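Local coordinates for pyridoxamine 5'-phosphate oxidase-related, FMN-binding protein (Mycobacterium smegmatis, PDB 6ECI) that binds flavin-adenine dinucleotide and probably sequesters it, helping mycobacteria withstand hypoxic and oxidative stress, at residues L21-T26 with S32-I37. Sequence-based numbering, arbitrary orientation.
Sequences LGRIVT and SHIFPI. With FAD (flavin-adenine dinucleotide), chain U.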
loop_
_atom_site.group_PDB
_atom_site.type_symbol
_atom_site.label_atom_id
_atom_site.label_comp_id
_atom_site.label_asym_id
_atom_site.label_seq_id
_atom_site.Cartn_x
_atom_site.Cartn_y
_atom_site.Cartn_z
ATOM N N LEU B 21 -5.139 8.243 2.777
ATOM C CA LEU B 21 -4.893 6.847 3.115
ATOM C C LEU B 21 -3.589 6.393 2.473
ATOM O O LEU B 21 -3.422 6.496 1.252
ATOM C CB LEU B 21 -6.061 5.969 2.662
ATOM C CG LEU B 21 -6.087 4.549 3.225
ATOM C CD1 LEU B 21 -6.266 4.585 4.733
ATOM C CD2 LEU B 21 -7.198 3.745 2.574
ATOM N N GLY B 22 -2.671 5.897 3.299
ATOM C CA GLY B 22 -1.408 5.359 2.834
ATOM C C GLY B 22 -1.077 4.063 3.543
ATOM O O GLY B 22 -1.916 3.531 4.277
ATOM N N ARG B 23 0.135 3.544 3.354
ATOM C CA ARG B 23 0.476 2.226 3.872
ATOM C C ARG B 23 1.901 2.212 4.402
ATOM O O ARG B 23 2.832 2.620 3.699
ATOM C CB ARG B 23 0.308 1.160 2.787
ATOM C CG ARG B 23 -1.134 0.960 2.352
ATOM C CD ARG B 23 -1.251 0.818 0.851
ATOM N NE ARG B 23 -1.098 2.083 0.143
ATOM C CZ ARG B 23 -2.107 2.878 -0.200
ATOM N NH1 ARG B 23 -3.355 2.550 0.109
ATOM N NH2 ARG B 23 -1.867 4.005 -0.854
ATOM N N ILE B 24 2.061 1.746 5.639
ATOM C CA ILE B 24 3.371 1.478 6.219
ATOM C C ILE B 24 3.772 0.055 5.856
ATOM O O ILE B 24 2.980 -0.884 6.012
ATOM C CB ILE B 24 3.347 1.667 7.745
ATOM C CG1 ILE B 24 3.179 3.141 8.111
ATOM C CG2 ILE B 24 4.616 1.111 8.375
ATOM C CD1 ILE B 24 4.458 3.943 8.053
ATOM N N VAL B 25 4.996 -0.114 5.364
ATOM C CA VAL B 25 5.531 -1.426 5.015
ATOM C C VAL B 25 6.747 -1.681 5.892
ATOM O O VAL B 25 7.720 -0.919 5.852
ATOM C CB VAL B 25 5.893 -1.521 3.522
ATOM C CG1 VAL B 25 6.577 -2.846 3.219
ATOM C CG2 VAL B 25 4.648 -1.357 2.664
ATOM N N THR B 26 6.689 -2.745 6.689
ATOM C CA THR B 26 7.770 -3.122 7.585
ATOM C C THR B 26 8.344 -4.466 7.161
ATOM O O THR B 26 7.641 -5.312 6.600
ATOM C CB THR B 26 7.292 -3.190 9.040
ATOM O OG1 THR B 26 6.171 -4.079 9.139
ATOM C CG2 THR B 26 6.884 -1.809 9.528
ATOM N N SER B 32 7.706 -9.401 4.778
ATOM C CA SER B 32 7.183 -8.059 4.960
ATOM C C SER B 32 5.787 -8.101 5.562
ATOM O O SER B 32 5.067 -9.098 5.470
ATOM C CB SER B 32 7.148 -7.309 3.627
ATOM O OG SER B 32 8.457 -7.073 3.143
ATOM N N HIS B 33 5.418 -6.995 6.198
ATOM C CA HIS B 33 4.045 -6.723 6.587
ATOM C C HIS B 33 3.680 -5.333 6.090
ATOM O O HIS B 33 4.549 -4.472 5.921
ATOM C CB HIS B 33 3.852 -6.817 8.106
ATOM C CG HIS B 33 3.767 -8.220 8.620
ATOM N ND1 HIS B 33 4.884 -8.983 8.888
ATOM C CD2 HIS B 33 2.699 -9.000 8.912
ATOM C CE1 HIS B 33 4.509 -10.172 9.324
ATOM N NE2 HIS B 33 3.187 -10.209 9.347
ATOM N N ILE B 34 2.394 -5.119 5.835
ATOM C CA ILE B 34 1.910 -3.833 5.353
ATOM C C ILE B 34 0.744 -3.389 6.225
ATOM O O ILE B 34 -0.115 -4.198 6.593
ATOM C CB ILE B 34 1.517 -3.894 3.860
ATOM C CG1 ILE B 34 1.013 -2.532 3.378
ATOM C CG2 ILE B 34 0.497 -4.983 3.611
ATOM C CD1 ILE B 34 0.925 -2.413 1.873
ATOM N N PHE B 35 0.731 -2.103 6.572
ATOM C CA PHE B 35 -0.263 -1.534 7.479
ATOM C C PHE B 35 -0.871 -0.285 6.855
ATOM O O PHE B 35 -0.218 0.773 6.817
ATOM C CB PHE B 35 0.361 -1.196 8.828
ATOM C CG PHE B 35 1.091 -2.340 9.467
ATOM C CD1 PHE B 35 2.417 -2.596 9.158
ATOM C CD2 PHE B 35 0.455 -3.151 10.393
ATOM C CE1 PHE B 35 3.089 -3.649 9.749
ATOM C CE2 PHE B 35 1.125 -4.203 10.989
ATOM C CZ PHE B 35 2.442 -4.452 10.667
ATOM N N PRO B 36 -2.102 -0.359 6.354
ATOM C CA PRO B 36 -2.783 0.863 5.910
ATOM C C PRO B 36 -2.978 1.814 7.082
ATOM O O PRO B 36 -3.387 1.408 8.173
ATOM C CB PRO B 36 -4.121 0.349 5.365
ATOM C CG PRO B 36 -3.877 -1.092 5.052
ATOM C CD PRO B 36 -2.895 -1.567 6.082
ATOM N N ILE B 37 -2.662 3.086 6.862
ATOM C CA ILE B 37 -2.757 4.092 7.912
ATOM C C ILE B 37 -3.385 5.356 7.349
ATOM O O ILE B 37 -3.144 5.730 6.196
ATOM C CB ILE B 37 -1.383 4.419 8.536
ATOM C CG1 ILE B 37 -0.381 4.830 7.455
ATOM C CG2 ILE B 37 -0.865 3.248 9.355
ATOM C CD1 ILE B 37 0.739 5.713 7.971
HETATM P PA FAD U . -2.525 -8.728 13.792
HETATM O O1A FAD U . -3.541 -9.407 14.636
HETATM O O2A FAD U . -1.098 -8.715 14.351
HETATM O O5B FAD U . -2.499 -9.306 12.324
HETATM C C5B FAD U . -2.493 -10.726 12.072
HETATM C C4B FAD U . -2.653 -10.933 10.587
HETATM O O4B FAD U . -3.845 -10.256 10.139
HETATM C C3B FAD U . -1.536 -10.355 9.729
HETATM O O3B FAD U . -0.448 -11.265 9.617
HETATM C C2B FAD U . -2.235 -10.128 8.384
HETATM O O2B FAD U . -2.205 -11.268 7.533
HETATM C C1B FAD U . -3.669 -9.790 8.811
HETATM N N9A FAD U . -3.954 -8.363 8.779
HETATM C C8A FAD U . -3.620 -7.429 9.724
HETATM N N7A FAD U . -3.986 -6.208 9.425
HETATM C C5A FAD U . -4.602 -6.347 8.185
HETATM C C6A FAD U . -5.208 -5.416 7.324
HETATM N N6A FAD U . -5.306 -4.111 7.582
HETATM N N1A FAD U . -5.728 -5.886 6.167
HETATM C C2A FAD U . -5.640 -7.192 5.905
HETATM N N3A FAD U . -5.088 -8.159 6.639
HETATM C C4A FAD U . -4.583 -7.665 7.781
HETATM N N1 FAD U . -4.074 1.351 12.481
HETATM C C2 FAD U . -3.478 2.393 13.129
HETATM O O2 FAD U . -2.807 2.218 14.151
HETATM N N3 FAD U . -3.626 3.679 12.637
HETATM C C4 FAD U . -4.339 4.043 11.512
HETATM O O4 FAD U . -4.398 5.224 11.174
HETATM C C4X FAD U . -4.968 2.926 10.830
HETATM N N5 FAD U . -5.665 3.175 9.755
HETATM C C5X FAD U . -6.263 2.106 9.104
HETATM C C6 FAD U . -7.010 2.352 7.954
HETATM C C7 FAD U . -7.629 1.315 7.264
HETATM C C7M FAD U . -8.429 1.620 6.027
HETATM C C8 FAD U . -7.497 -0.004 7.732
HETATM C C8M FAD U . -8.159 -1.148 7.012
HETATM C C9 FAD U . -6.753 -0.254 8.882
HETATM C C9A FAD U . -6.137 0.788 9.565
HETATM N N10 FAD U . -5.374 0.567 10.730
HETATM C C10 FAD U . -4.775 1.614 11.389
HETATM C "C1'" FAD U . -5.201 -0.789 11.265
HETATM C "C2'" FAD U . -3.806 -1.351 11.017
HETATM O "O2'" FAD U . -3.742 -1.959 9.727
HETATM C "C3'" FAD U . -3.482 -2.385 12.096
HETATM O "O3'" FAD U . -2.312 -2.001 12.809
HETATM C "C4'" FAD U . -3.291 -3.787 11.531
HETATM O "O4'" FAD U . -4.587 -4.294 11.217
HETATM C "C5'" FAD U . -2.531 -4.708 12.465
HETATM O "O5'" FAD U . -3.228 -4.784 13.725
HETATM P P FAD U . -3.193 -6.091 14.607
HETATM O O1P FAD U . -4.573 -6.317 15.234
HETATM O O2P FAD U . -2.071 -6.067 15.571
HETATM O O3P FAD U . -2.958 -7.227 13.525
#
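Gly22, Ile24 and Thr26 pair with Ile37, Phe35 and His33 in an antiparallel beta hairpin. It belongs to the antiparallel sheet of the split beta-barrel fold of the pyridoxamine 5'-phosphate oxidase family. Each of the three pairs closes with two backbone hydrogen bonds. The bond from Gly22 N to Ile37 O is 2.9 Å long and almost straight (175° at the hydrogen). Ile24 N instead reaches Phe35 O from above the carbonyl plane. Arg23 with Pro36 and Val25 with Ile34 are the non-hydrogen-bonded pairs. There CA-H...O contacts fill in, such as Pro36 CA to Gly22 O.

Apolar packing differs on the two faces. On one, Ile24 CG1 rests 3.5 Å from Ile37 CD1. Ile37 CG1 lies between its own backbone N and carbonyl carbon (chi1 55°), and from there CD1 extends to Ile24. Val65 and Phe67 of strand 64-72 also pack here. On the other face, the stem of Arg23 runs alongside Ile34, with CB 3.7 Å from Ile34 CD1. Val25 CG2 packs against CG1 and CD1 of Ile34. The Arg23 guanidinium leaves the hairpin: NE forms a salt bridge to Glu68, and NH1 one to Asp70 of the second subunit. Ser32 OG hydrogen-bonds Thr27 of that subunit, so the hairpin also helps form the dimer interface.

Segment 32-37, part of strand 31-41, supplies His33, Phe35, Pro36 and Ile37 to the FAD pocket, and Leu21 of the partner strand also reaches the flavin. Pro36 O lies 3.1 Å from FAD C5X, and Ile37 CA is 3.6 Å from FAD N5. The His33 ring presents its edge to the ribose hydroxyl O3B. Phe35 reaches the ribityl chain with CD2, 3.8 Å from FAD O3'. At the same ring's edge, in its plane, Thr26 OG1 sits 3.2 Å from Phe35 CE1.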